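Local coordinates for alpha-galactosidase (Umbelopsis vinacea, PDB 3A5V), which probably catalyses the hydrolysis of terminal alpha-galactosides, as a tetrameric glycoside hydrolase of family 27, at residues 247-251 with 252-256; 66-69 with 70-73. All blocks are in the same frame, centred on the assembly; numbering follows the deposited sequence.

Contact 1 (247-251 with 252-256); sequences GGMNQ and EEYRV
Met249 lies over one face of the Tyr254 ring: its CB sits 3.6 Å from the ring centroid, a CH-pi contact offset toward the rim. With CG anti to the carbonyl carbon (chi1 -64°) and the chain straight at chi2, SD comes obliquely beside the same ring in a Met-aromatic contact. Gly247 N comes in at the ring's edge, near its plane, and donates to Tyr254 OH at 2.8 Å; Met249 N does so weakly, and Asp192 also hydrogen-bonds this hydroxyl. A phenylalanine here would probably leave Gly247 N and Asp192 OD1 without the hydroxyl they share.

Next along the chain, Asn250 and Glu253 form a capping box at the start of helix 251-263. Asn250 OD1 accepts from Glu253 N at 2.8 Å, nearly straight, while Glu253 OE1 accepts from Asn250 N at 3.0 Å on its anti side, tilted out of the carboxylate plane. Amide and carboxylate stack, their planes 24° apart; His383 holds Glu253 OE2. Within the first turn, Arg255 NE forms a salt bridge with Glu252 OE1 at 3.1 Å, almost in the guanidinium plane. The acidic side chains at this N-terminal end would probably interact favourably with the helix dipole, and the box occupies backbone N-H groups that have no helical acceptor.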
ATOM      1  N   GLY A 247       8.759  27.043 -23.651  1.00 14.92           N
ATOM      2  CA  GLY A 247       9.234  26.599 -24.974  1.00 14.07           C
ATOM      3  C   GLY A 247       9.242  25.099 -25.259  1.00 14.12           C
ATOM      4  O   GLY A 247       9.397  24.700 -26.407  1.00 13.00           O
ATOM      5  N   GLY A 248       9.090  24.274 -24.221  1.00 14.17           N
ATOM      6  CA  GLY A 248       9.118  22.805 -24.377  1.00 14.94           C
ATOM      7  C   GLY A 248       7.771  22.221 -24.801  1.00 14.91           C
ATOM      8  O   GLY A 248       7.668  21.029 -25.069  1.00 15.03           O
ATOM      9  N   MET A 249       6.734  23.060 -24.840  1.00 14.01           N
ATOM     10  CA  MET A 249       5.431  22.677 -25.387  1.00 14.45           C
ATOM     11  C   MET A 249       5.036  23.645 -26.507  1.00 14.47           C
ATOM     12  O   MET A 249       5.521  24.769 -26.547  1.00 14.17           O
ATOM     13  CB  MET A 249       4.351  22.702 -24.289  1.00 13.71           C
ATOM     14  CG  MET A 249       4.569  21.694 -23.159  1.00 16.54           C
ATOM     15  SD  MET A 249       3.163  21.665 -22.011  1.00 15.41           S
ATOM     16  CE  MET A 249       3.939  22.151 -20.468  1.00 12.49           C
ATOM     17  N   ASN A 250       4.151  23.205 -27.403  1.00 15.04           N
ATOM     18  CA  ASN A 250       3.581  24.089 -28.434  1.00 15.11           C
ATOM     19  C   ASN A 250       2.373  24.868 -27.884  1.00 15.26           C
ATOM     20  O   ASN A 250       1.984  24.665 -26.725  1.00 14.80           O
ATOM     21  CB  ASN A 250       3.254  23.310 -29.728  1.00 15.26           C
ATOM     22  CG  ASN A 250       2.114  22.305 -29.554  1.00 17.01           C
ATOM     23  OD1 ASN A 250       1.159  22.552 -28.826  1.00 13.99           O
ATOM     24  ND2 ASN A 250       2.202  21.175 -30.267  1.00 17.35           N
ATOM     25  N   GLN A 251       1.800  25.776 -28.680  1.00 14.22           N
ATOM     26  CA  GLN A 251       0.725  26.617 -28.165  1.00 14.48           C
ATOM     27  C   GLN A 251      -0.539  25.835 -27.755  1.00 13.85           C
ATOM     28  O   GLN A 251      -1.149  26.148 -26.731  1.00 13.59           O
ATOM     29  CB  GLN A 251       0.375  27.811 -29.073  0.50 14.45           C
ATOM     30  CG  GLN A 251      -0.288  28.951 -28.268  0.50 14.80           C
ATOM     31  CD  GLN A 251      -1.089  29.929 -29.122  0.50 15.39           C
ATOM     32  OE1 GLN A 251      -1.579  29.585 -30.188  0.50 13.53           O
ATOM     33  NE2 GLN A 251      -1.240  31.154 -28.630  0.50 15.45           N
ATOM     34  N   GLU A 252      -0.936  24.847 -28.553  1.00 13.69           N
ATOM     35  CA  GLU A 252      -2.130  24.058 -28.209  1.00 12.96           C
ATOM     36  C   GLU A 252      -1.906  23.226 -26.934  1.00 12.09           C
ATOM     37  O   GLU A 252      -2.824  23.058 -26.114  1.00 11.16           O
ATOM     38  CB  GLU A 252      -2.585  23.175 -29.386  1.00 13.36           C
ATOM     39  CG  GLU A 252      -3.156  23.981 -30.599  1.00 14.45           C
ATOM     40  CD  GLU A 252      -4.229  25.008 -30.211  1.00 17.81           C
ATOM     41  OE1 GLU A 252      -5.093  24.696 -29.373  1.00 16.64           O
ATOM     42  OE2 GLU A 252      -4.200  26.152 -30.736  1.00 20.40           O
ATOM     43  N   GLU A 253      -0.694  22.703 -26.768  1.00 11.15           N
ATOM     44  CA  GLU A 253      -0.337  22.020 -25.511  1.00 10.92           C
ATOM     45  C   GLU A 253      -0.419  22.954 -24.294  1.00 10.92           C
ATOM     46  O   GLU A 253      -0.970  22.566 -23.279  1.00 10.56           O
ATOM     47  CB  GLU A 253       1.049  21.391 -25.610  1.00 11.47           C
ATOM     48  CG  GLU A 253       1.059  20.159 -26.505  1.00 11.28           C
ATOM     49  CD  GLU A 253       2.462  19.660 -26.853  1.00 13.53           C
ATOM     50  OE1 GLU A 253       3.458  20.413 -26.737  1.00 12.42           O
ATOM     51  OE2 GLU A 253       2.547  18.492 -27.260  1.00 12.70           O
ATOM     52  N   TYR A 254       0.137  24.171 -24.395  1.00 10.65           N
ATOM     53  CA  TYR A 254      -0.012  25.178 -23.328  1.00 10.89           C
ATOM     54  C   TYR A 254      -1.466  25.565 -23.097  1.00 11.16           C
ATOM     55  O   TYR A 254      -1.874  25.812 -21.949  1.00 12.25           O
ATOM     56  CB  TYR A 254       0.801  26.452 -23.609  1.00 10.25           C
ATOM     57  CG  TYR A 254       2.288  26.269 -23.389  1.00 12.21           C
ATOM     58  CD1 TYR A 254       2.769  25.539 -22.285  1.00 10.95           C
ATOM     59  CD2 TYR A 254       3.219  26.820 -24.286  1.00 12.93           C
ATOM     60  CE1 TYR A 254       4.147  25.356 -22.083  1.00 12.25           C
ATOM     61  CE2 TYR A 254       4.607  26.645 -24.094  1.00 14.06           C
ATOM     62  CZ  TYR A 254       5.056  25.915 -22.996  1.00 12.20           C
ATOM     63  OH  TYR A 254       6.419  25.734 -22.823  1.00 12.15           O
ATOM     64  N   ARG A 255      -2.245  25.645 -24.178  1.00 11.13           N
ATOM     65  CA  ARG A 255      -3.657  25.967 -24.013  1.00 11.41           C
ATOM     66  C   ARG A 255      -4.359  24.882 -23.190  1.00 10.98           C
ATOM     67  O   ARG A 255      -5.193  25.178 -22.329  1.00 10.49           O
ATOM     68  CB  ARG A 255      -4.349  26.160 -25.372  1.00 11.12           C
ATOM     69  CG  ARG A 255      -5.769  26.726 -25.237  1.00 11.81           C
ATOM     70  CD  ARG A 255      -6.541  26.616 -26.552  1.00 12.74           C
ATOM     71  NE  ARG A 255      -5.816  27.187 -27.690  1.00 13.23           N
ATOM     72  CZ  ARG A 255      -5.677  28.489 -27.930  1.00 15.25           C
ATOM     73  NH1 ARG A 255      -6.188  29.399 -27.092  1.00 13.97           N
ATOM     74  NH2 ARG A 255      -5.012  28.887 -29.018  1.00 14.05           N
ATOM     75  N   VAL A 256      -4.017  23.620 -23.454  1.00 11.15           N
ATOM     76  CA  VAL A 256      -4.596  22.510 -22.701  1.00 10.32           C
ATOM     77  C   VAL A 256      -4.230  22.589 -21.223  1.00 10.08           C
ATOM     78  O   VAL A 256      -5.083  22.497 -20.343  1.00 10.53           O
ATOM     79  CB  VAL A 256      -4.159  21.141 -23.304  1.00 10.77           C
ATOM     80  CG1 VAL A 256      -4.702  19.946 -22.445  1.00 10.45           C
ATOM     81  CG2 VAL A 256      -4.673  21.045 -24.675  1.00  5.20           C
TER
HETATM   82  O   HOH W   1       5.731  18.896 -24.904  1.00 20.50           O
HETATM   83  O   HOH W   2      -2.270  27.541 -31.837  1.00 28.79           O

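Contact 2 (66-69 with 70-73); sequences LADP and TKFP
A first torsion of -179° sets CG of Asp68 opposite its own backbone N and swings the carboxylate forward over the turn, where OD2 meets the backbone of Thr70 and Lys71. The result is an Asx motif, built into the loop between strand 47-49 and helix 76-85 of the (beta/alpha)8 barrel. Asp68 OD2 offers its anti lone pair to Lys71 N at 2.9 Å in a bond of 164°, and takes a second, weak and strongly bent one from Thr70 N at 3.0 Å. The carbonyl of the same aspartate closes the turn, Asp68 O accepting from Phe72 N at 2.8 Å. One residue therefore grips three successive N-H groups, two with its side chain and one with its backbone.

Beyond CG the Lys71 chain runs extended: CG and CD pass alongside the Asp68 carboxylate, but NZ stops 5.8 Å from Asp68 OD2 and instead donates to the carbonyls of Cys21 and Cys53. On the inner side, Phe72 presents its ring edge to Asp68 O, while Ala67 CB approaches the ring obliquely, 3.8 Å from Phe72 CD2. Ile28 of helix 25-38 and Leu79 of helix 76-85 also touch this ring, seating the turn against the barrel's outer helices. Pro73, which has no N-H to give, makes a bent CA-H...O contact with the carbonyl of Pro69, its CA 3.2 Å from Pro69 O.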
ATOM      1  N   LEU A  66      17.804  35.037   8.319  1.00 18.70           N
ATOM      2  CA  LEU A  66      17.710  36.210   7.460  1.00 18.85           C
ATOM      3  C   LEU A  66      18.028  35.840   6.008  1.00 18.46           C
ATOM      4  O   LEU A  66      18.430  34.706   5.717  1.00 17.68           O
ATOM      5  CB  LEU A  66      18.637  37.329   7.991  1.00 19.22           C
ATOM      6  CG  LEU A  66      18.389  37.832   9.431  1.00 20.34           C
ATOM      7  CD1 LEU A  66      19.412  38.938   9.782  1.00 22.34           C
ATOM      8  CD2 LEU A  66      16.960  38.340   9.630  1.00 21.75           C
ATOM      9  N   ALA A  67      17.822  36.791   5.097  1.00 18.64           N
ATOM     10  CA  ALA A  67      18.114  36.578   3.688  1.00 18.98           C
ATOM     11  C   ALA A  67      19.602  36.763   3.391  1.00 19.84           C
ATOM     12  O   ALA A  67      20.310  37.435   4.147  1.00 20.04           O
ATOM     13  CB  ALA A  67      17.286  37.517   2.828  1.00 18.89           C
ATOM     14  N   ASP A  68      20.072  36.156   2.305  1.00 20.06           N
ATOM     15  CA  ASP A  68      21.454  36.339   1.877  1.00 21.03           C
ATOM     16  C   ASP A  68      21.754  37.832   1.679  1.00 21.05           C
ATOM     17  O   ASP A  68      21.092  38.493   0.873  1.00 20.05           O
ATOM     18  CB  ASP A  68      21.767  35.584   0.590  1.00 21.00           C
ATOM     19  CG  ASP A  68      23.225  35.762   0.171  1.00 23.66           C
ATOM     20  OD1 ASP A  68      24.093  35.064   0.722  1.00 30.79           O
ATOM     21  OD2 ASP A  68      23.518  36.636  -0.652  1.00 23.82           O
ATOM     22  N   PRO A  69      22.747  38.362   2.426  1.00 21.61           N
ATOM     23  CA  PRO A  69      23.047  39.800   2.366  1.00 21.87           C
ATOM     24  C   PRO A  69      23.555  40.301   1.010  1.00 22.01           C
ATOM     25  O   PRO A  69      23.393  41.473   0.714  1.00 22.33           O
ATOM     26  CB  PRO A  69      24.110  39.990   3.460  1.00 21.55           C
ATOM     27  CG  PRO A  69      24.749  38.653   3.601  1.00 22.62           C
ATOM     28  CD  PRO A  69      23.619  37.662   3.392  1.00 21.63           C
ATOM     29  N   THR A  70      24.172  39.443   0.206  1.00 22.33           N
ATOM     30  CA  THR A  70      24.605  39.845  -1.139  1.00 23.03           C
ATOM     31  C   THR A  70      23.405  39.982  -2.086  1.00 22.55           C
ATOM     32  O   THR A  70      23.256  40.999  -2.765  1.00 22.37           O
ATOM     33  CB  THR A  70      25.689  38.895  -1.720  1.00 23.30           C
ATOM     34  OG1 THR A  70      26.912  39.032  -0.967  1.00 28.12           O
ATOM     35  CG2 THR A  70      26.000  39.221  -3.185  1.00 24.25           C
ATOM     36  N   LYS A  71      22.544  38.968  -2.105  1.00 21.50           N
ATOM     37  CA  LYS A  71      21.357  38.960  -2.958  1.00 21.07           C
ATOM     38  C   LYS A  71      20.310  39.971  -2.511  1.00 20.10           C
ATOM     39  O   LYS A  71      19.582  40.521  -3.338  1.00 19.64           O
ATOM     40  CB  LYS A  71      20.724  37.560  -2.980  1.00 21.16           C
ATOM     41  CG  LYS A  71      21.551  36.491  -3.703  1.00 22.25           C
ATOM     42  CD  LYS A  71      20.986  35.080  -3.438  1.00 22.87           C
ATOM     43  CE  LYS A  71      21.638  34.087  -4.378  1.00 27.48           C
ATOM     44  NZ  LYS A  71      21.178  32.683  -4.167  1.00 29.98           N
ATOM     45  N   PHE A  72      20.232  40.193  -1.197  1.00 19.46           N
ATOM     46  CA  PHE A  72      19.253  41.086  -0.600  1.00 19.68           C
ATOM     47  C   PHE A  72      19.940  42.083   0.335  1.00 20.24           C
ATOM     48  O   PHE A  72      19.852  41.947   1.555  1.00 20.01           O
ATOM     49  CB  PHE A  72      18.168  40.275   0.140  1.00 19.11           C
ATOM     50  CG  PHE A  72      17.436  39.304  -0.760  1.00 18.40           C
ATOM     51  CD1 PHE A  72      16.314  39.721  -1.485  1.00 17.26           C
ATOM     52  CD2 PHE A  72      17.891  37.992  -0.908  1.00 16.11           C
ATOM     53  CE1 PHE A  72      15.642  38.833  -2.325  1.00 19.12           C
ATOM     54  CE2 PHE A  72      17.233  37.086  -1.760  1.00 16.60           C
ATOM     55  CZ  PHE A  72      16.105  37.508  -2.471  1.00 17.04           C
ATOM     56  N   PRO A  73      20.634  43.090  -0.242  1.00 20.72           N
ATOM     57  CA  PRO A  73      21.473  43.979   0.581  1.00 21.09           C
ATOM     58  C   PRO A  73      20.706  44.870   1.555  1.00 21.59           C
ATOM     59  O   PRO A  73      21.311  45.368   2.497  1.00 22.01           O
ATOM     60  CB  PRO A  73      22.261  44.807  -0.450  1.00 21.30           C
ATOM     61  CG  PRO A  73      21.442  44.748  -1.710  1.00 21.97           C
ATOM     62  CD  PRO A  73      20.693  43.424  -1.680  1.00 20.40           C
TER

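Contact 1 joins the end of the loop after strand 236-238 to the first turns of helix 251-263, whereas contact 2 lies wholly in the loop between strand 47-49 and helix 76-85. They do not touch: their centres are 36 Å apart and their nearest atoms about 24 Å. Each uses a side-chain oxygen, Asn250 OD1 or Asp68 OD2, to hold the backbone N-H three residues on, but a helix follows directly only in contact 1. That contact faces the C-terminal sandwich through His383 and Trp364; Trp364 and Glu283 line a pocket for a bound polyether. Contact 2 lies farther out, with the Asp68 side chain about 5 Å from a bound mannose.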